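Local coordinates for Wnt inhibitor of Dorsal protein (Drosophila melanogaster, PDB 4KRR), which is a secreted Wnt family protein that probably binds frizzled receptors and signals through them to the nucleus, represented here by its N-terminal domain and linker, at residues A[15-18]-A[19-23]; A[161-164]-A[165-168]. All coordinates share one frame; numbering follows the deposited sequence.

Contact 1 (A[15-18]-A[19-23]); sequences GLKQ and ALDSC
The carbonyl oxygen of Gln18 is gripped twice by Ser22, one turn further along the same alpha-helix, 8-26 of the Wnt N-terminal domain. The backbone N of Ser22 donates to Gln18 O at 3.1 Å, and its hydroxyl OG adds a weak bond to that oxygen at 3.3 Å. The hydroxyl is turned back on the preceding turn because OG stands anti to the carbonyl carbon of Ser22 (chi1 -65°), a common way for a helical serine to give its proton to the main chain. Gln18 bends its own side chain at chi2 (64°), which brings OE1 to 3.4 Å from Ser22 OG. Both side chains also rest on Phe158 of helix 158-170.

The neighbouring turns are joined by regular i to i+4 bonds, Ala19 N to Gly15 O and Leu20 N to Leu16 O, each 2.8 Å. The methyl of Ala19 packs against the first of these oxygens and also against Phe39 of helix 36-44 and Ala65 of helix 53-75. Cys23 continues this buried side and is tied by a disulfide to Cys34, while Leu16 reaches Asn43 and Ser62.

On the exposed side, Lys17 is fully extended, and its ammonium does not close on the carboxylate one turn on: NZ is 6.0 Å from Asp21 OD2, so any attraction between the opposite charges is probably modest. The carboxylate lies near the main chain but forms no hydrogen bond with Lys17 O, since the oxygens on both sides are acceptors; Asp21 CG is 3.3 Å from Lys17 O.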
ATOM      1  N   GLY A  15      -1.461   1.188  10.141  1.00 47.11           N
ATOM      2  CA  GLY A  15      -1.605   0.802   8.750  1.00 50.11           C
ATOM      3  C   GLY A  15      -2.774  -0.137   8.508  1.00 52.05           C
ATOM      4  O   GLY A  15      -3.598   0.107   7.629  1.00 46.86           O
ATOM      5  N   LEU A  16      -2.848  -1.208   9.292  1.00 49.88           N
ATOM      6  CA  LEU A  16      -3.910  -2.199   9.135  1.00 45.04           C
ATOM      7  C   LEU A  16      -5.297  -1.629   9.437  1.00 46.40           C
ATOM      8  O   LEU A  16      -6.287  -2.041   8.833  1.00 43.85           O
ATOM      9  CB  LEU A  16      -3.640  -3.430  10.003  1.00 46.09           C
ATOM     10  CG  LEU A  16      -2.393  -4.234   9.632  1.00 42.42           C
ATOM     11  CD1 LEU A  16      -2.291  -5.496  10.476  1.00 53.26           C
ATOM     12  CD2 LEU A  16      -2.390  -4.568   8.150  1.00 48.32           C
ATOM     13  N   LYS A  17      -5.368  -0.687  10.372  1.00 53.33           N
ATOM     14  CA  LYS A  17      -6.636  -0.032  10.676  1.00 59.10           C
ATOM     15  C   LYS A  17      -7.108   0.776   9.471  1.00 50.64           C
ATOM     16  O   LYS A  17      -8.275   0.709   9.085  1.00 51.22           O
ATOM     17  CB  LYS A  17      -6.510   0.869  11.905  1.00 63.46           C
ATOM     18  CG  LYS A  17      -7.804   1.578  12.287  1.00 73.35           C
ATOM     19  CD  LYS A  17      -7.610   2.464  13.508  1.00 87.18           C
ATOM     20  CE  LYS A  17      -8.886   3.218  13.854  1.00 95.42           C
ATOM     21  NZ  LYS A  17      -8.717   4.071  15.065  1.00101.47           N
ATOM     22  N   GLN A  18      -6.187   1.529   8.877  1.00 49.97           N
ATOM     23  CA  GLN A  18      -6.486   2.314   7.687  1.00 50.11           C
ATOM     24  C   GLN A  18      -6.842   1.397   6.521  1.00 65.37           C
ATOM     25  O   GLN A  18      -7.784   1.665   5.770  1.00 47.17           O
ATOM     26  CB  GLN A  18      -5.291   3.199   7.320  1.00 50.71           C
ATOM     27  CG  GLN A  18      -5.436   3.943   5.999  1.00 51.36           C
ATOM     28  CD  GLN A  18      -6.576   4.948   6.009  1.00 81.01           C
ATOM     29  OE1 GLN A  18      -7.674   4.666   5.526  1.00 74.00           O
ATOM     30  NE2 GLN A  18      -6.317   6.130   6.556  1.00 79.53           N
ATOM     31  N   ALA A  19      -6.087   0.311   6.387  1.00 51.98           N
ATOM     32  CA  ALA A  19      -6.300  -0.649   5.311  1.00 40.74           C
ATOM     33  C   ALA A  19      -7.670  -1.306   5.421  1.00 45.58           C
ATOM     34  O   ALA A  19      -8.362  -1.486   4.418  1.00 40.07           O
ATOM     35  CB  ALA A  19      -5.200  -1.702   5.314  1.00 47.03           C
ATOM     36  N   LEU A  20      -8.056  -1.658   6.645  1.00 42.46           N
ATOM     37  CA  LEU A  20      -9.360  -2.266   6.897  1.00 50.48           C
ATOM     38  C   LEU A  20     -10.511  -1.329   6.532  1.00 48.21           C
ATOM     39  O   LEU A  20     -11.499  -1.755   5.933  1.00 45.26           O
ATOM     40  CB  LEU A  20      -9.480  -2.697   8.361  1.00 46.02           C
ATOM     41  CG  LEU A  20     -10.835  -3.263   8.794  1.00 55.32           C
ATOM     42  CD1 LEU A  20     -11.179  -4.520   8.008  1.00 46.05           C
ATOM     43  CD2 LEU A  20     -10.856  -3.536  10.290  1.00 52.00           C
ATOM     44  N   ASP A  21     -10.385  -0.057   6.894  1.00 49.93           N
ATOM     45  CA  ASP A  21     -11.428   0.919   6.593  1.00 51.90           C
ATOM     46  C   ASP A  21     -11.607   1.096   5.091  1.00 49.27           C
ATOM     47  O   ASP A  21     -12.731   1.197   4.600  1.00 50.26           O
ATOM     48  CB  ASP A  21     -11.128   2.265   7.251  1.00 55.05           C
ATOM     49  CG  ASP A  21     -11.223   2.206   8.760  1.00 71.66           C
ATOM     50  OD1 ASP A  21     -11.847   1.255   9.280  1.00 66.30           O
ATOM     51  OD2 ASP A  21     -10.678   3.109   9.428  1.00 74.10           O
ATOM     52  N   SER A  22     -10.492   1.124   4.365  1.00 47.01           N
ATOM     53  CA  SER A  22     -10.533   1.270   2.916  1.00 54.02           C
ATOM     54  C   SER A  22     -11.100   0.014   2.265  1.00 48.46           C
ATOM     55  O   SER A  22     -11.852   0.089   1.292  1.00 45.66           O
ATOM     56  CB  SER A  22      -9.136   1.572   2.368  1.00 45.73           C
ATOM     57  OG  SER A  22      -8.670   2.829   2.831  1.00 51.24           O
ATOM     58  N   CYS A  23     -10.735  -1.137   2.820  1.00 46.55           N
ATOM     59  CA  CYS A  23     -11.191  -2.427   2.322  1.00 45.19           C
ATOM     60  C   CYS A  23     -12.702  -2.587   2.500  1.00 50.06           C
ATOM     61  O   CYS A  23     -13.404  -2.992   1.573  1.00 49.38           O
ATOM     62  CB  CYS A  23     -10.446  -3.552   3.046  1.00 42.08           C
ATOM     63  SG  CYS A  23     -10.891  -5.223   2.534  1.00 43.99           S
TER

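Contact 2 (A[161-164]-A[165-168]); sequences IAQD and LLQM
Helix 158-170 of the Wnt N-terminal domain carries a water-bridged pair of glutamines on its exposed side, Gln163 and Gln167, spaced i to i+4. The amide NE2 of Gln163 donates to the water at 2.9 Å, and the same water donates to Gln167 OE1 at 2.7 Å. Both chains bend at chi2 (52° in Gln163, 65° in Gln167), which turns their amides so that the nitrogen of one and the oxygen of the other can share the solvent molecule. The remaining nitrogen of Gln167 is bonded to Asp171, so both ends of that amide have partners and its flip is probably settled. Gln163 OE1 faces the other way and lies 3.8 Å from Leu166 CD2, where the two side chains pass obliquely.

Beneath this polar surface the turns are those of a regular alpha-helix in a predominantly helical domain: Leu165 N donates to Ile161 O at 3.0 Å and Met168 N to Asp164 O at 2.9 Å. The buried side faces helices 53-75 and 113-127, with helix 8-26 beside Ala162. Leu165 lies on Ile61 and Ala64 of helix 53-75 and on Leu125 of helix 113-127, which Ile161 and Met168 also touch.

Met168 folds back along its own helix. Its chain is bent at chi3 (-75°), which swings the terminal methyl over the preceding turn, CE lying 3.3 Å from Asp164 O and 4.2 Å from Asp164 CB. The carboxylate of that aspartate turns to Lys156, its OD2 forming a salt bridge with the lysine NZ.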
ATOM      1  N   ILE A 161      -5.315   6.107  -3.460  1.00 38.82           N
ATOM      2  CA  ILE A 161      -4.460   4.942  -3.665  1.00 36.68           C
ATOM      3  C   ILE A 161      -5.283   3.657  -3.555  1.00 32.84           C
ATOM      4  O   ILE A 161      -5.088   2.712  -4.322  1.00 34.22           O
ATOM      5  CB  ILE A 161      -3.294   4.924  -2.648  1.00 38.19           C
ATOM      6  CG1 ILE A 161      -2.415   6.167  -2.835  1.00 37.86           C
ATOM      7  CG2 ILE A 161      -2.467   3.647  -2.781  1.00 31.69           C
ATOM      8  CD1 ILE A 161      -1.337   6.335  -1.781  1.00 38.67           C
ATOM      9  N   ALA A 162      -6.221   3.643  -2.609  1.00 35.42           N
ATOM     10  CA  ALA A 162      -7.107   2.500  -2.404  1.00 38.25           C
ATOM     11  C   ALA A 162      -7.973   2.227  -3.633  1.00 44.79           C
ATOM     12  O   ALA A 162      -8.234   1.072  -3.973  1.00 32.22           O
ATOM     13  CB  ALA A 162      -7.983   2.723  -1.178  1.00 40.60           C
ATOM     14  N   GLN A 163      -8.418   3.291  -4.294  1.00 33.00           N
ATOM     15  CA  GLN A 163      -9.210   3.150  -5.511  1.00 36.64           C
ATOM     16  C   GLN A 163      -8.373   2.553  -6.639  1.00 39.17           C
ATOM     17  O   GLN A 163      -8.865   1.736  -7.420  1.00 45.73           O
ATOM     18  CB  GLN A 163      -9.808   4.493  -5.938  1.00 43.74           C
ATOM     19  CG  GLN A 163     -10.599   4.431  -7.241  1.00 52.19           C
ATOM     20  CD  GLN A 163     -11.651   3.332  -7.239  1.00 62.12           C
ATOM     21  OE1 GLN A 163     -12.419   3.192  -6.287  1.00 64.82           O
ATOM     22  NE2 GLN A 163     -11.682   2.542  -8.307  1.00 58.49           N
ATOM     23  N   ASP A 164      -7.109   2.960  -6.719  1.00 46.23           N
ATOM     24  CA  ASP A 164      -6.191   2.404  -7.710  1.00 39.27           C
ATOM     25  C   ASP A 164      -6.009   0.906  -7.495  1.00 33.02           C
ATOM     26  O   ASP A 164      -6.005   0.129  -8.448  1.00 33.91           O
ATOM     27  CB  ASP A 164      -4.832   3.107  -7.652  1.00 34.07           C
ATOM     28  CG  ASP A 164      -4.901   4.554  -8.104  1.00 45.69           C
ATOM     29  OD1 ASP A 164      -5.787   4.882  -8.920  1.00 47.27           O
ATOM     30  OD2 ASP A 164      -4.066   5.363  -7.645  1.00 51.11           O
ATOM     31  N   LEU A 165      -5.862   0.507  -6.236  1.00 33.00           N
ATOM     32  CA  LEU A 165      -5.678  -0.904  -5.910  1.00 37.91           C
ATOM     33  C   LEU A 165      -6.945  -1.707  -6.192  1.00 38.27           C
ATOM     34  O   LEU A 165      -6.873  -2.863  -6.610  1.00 35.98           O
ATOM     35  CB  LEU A 165      -5.240  -1.073  -4.455  1.00 31.97           C
ATOM     36  CG  LEU A 165      -3.792  -0.686  -4.149  1.00 43.00           C
ATOM     37  CD1 LEU A 165      -3.526  -0.751  -2.656  1.00 37.47           C
ATOM     38  CD2 LEU A 165      -2.825  -1.590  -4.903  1.00 37.05           C
ATOM     39  N   LEU A 166      -8.102  -1.088  -5.966  1.00 40.36           N
ATOM     40  CA  LEU A 166      -9.379  -1.712  -6.297  1.00 36.97           C
ATOM     41  C   LEU A 166      -9.459  -1.968  -7.799  1.00 41.35           C
ATOM     42  O   LEU A 166      -9.927  -3.020  -8.236  1.00 40.84           O
ATOM     43  CB  LEU A 166     -10.554  -0.837  -5.848  1.00 31.48           C
ATOM     44  CG  LEU A 166     -11.941  -1.438  -6.098  1.00 33.33           C
ATOM     45  CD1 LEU A 166     -12.063  -2.783  -5.391  1.00 38.38           C
ATOM     46  CD2 LEU A 166     -13.055  -0.495  -5.656  1.00 35.98           C
ATOM     47  N   GLN A 167      -8.993  -1.000  -8.580  1.00 35.46           N
ATOM     48  CA  GLN A 167      -8.956  -1.130 -10.032  1.00 37.66           C
ATOM     49  C   GLN A 167      -8.011  -2.258 -10.444  1.00 43.21           C
ATOM     50  O   GLN A 167      -8.352  -3.093 -11.282  1.00 36.56           O
ATOM     51  CB  GLN A 167      -8.523   0.187 -10.678  1.00 35.18           C
ATOM     52  CG  GLN A 167      -8.587   0.190 -12.199  1.00 35.94           C
ATOM     53  CD  GLN A 167     -10.003   0.051 -12.724  1.00 47.38           C
ATOM     54  OE1 GLN A 167     -10.910   0.768 -12.298  1.00 54.61           O
ATOM     55  NE2 GLN A 167     -10.202  -0.878 -13.653  1.00 46.29           N
ATOM     56  N   MET A 168      -6.824  -2.278  -9.847  1.00 40.46           N
ATOM     57  CA  MET A 168      -5.847  -3.326 -10.124  1.00 38.19           C
ATOM     58  C   MET A 168      -6.358  -4.693  -9.682  1.00 37.15           C
ATOM     59  O   MET A 168      -6.065  -5.711 -10.313  1.00 39.15           O
ATOM     60  CB  MET A 168      -4.511  -3.007  -9.457  1.00 35.34           C
ATOM     61  CG  MET A 168      -3.579  -2.181 -10.325  1.00 51.76           C
ATOM     62  SD  MET A 168      -2.079  -1.698  -9.452  1.00 63.52           S
ATOM     63  CE  MET A 168      -2.736  -0.410  -8.402  1.00 58.12           C
TER
HETATM   64  O   HOH W   1     -10.471   3.049 -10.930  1.00 54.81           O

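Contacts 1 and 2 are single-helix contacts on two helices, 8-26 and 158-170, that pack against each other although they are far apart in sequence. Their centres lie 13 Å apart, and they meet where Ser22 CB is 3.9 Å from Ala162 CB, both side chains being small, which probably helps the two helices approach closely here. The serine that binds back to its own helix in 15-23 is thus also part of the interface with 161-168. Helix 53-75 borders both, receiving Ala19 from contact 1 and Ala162 and Leu165 from contact 2. None of the residues of either contact belongs to the sodium site formed by Cys74, Ile79 and Cys82.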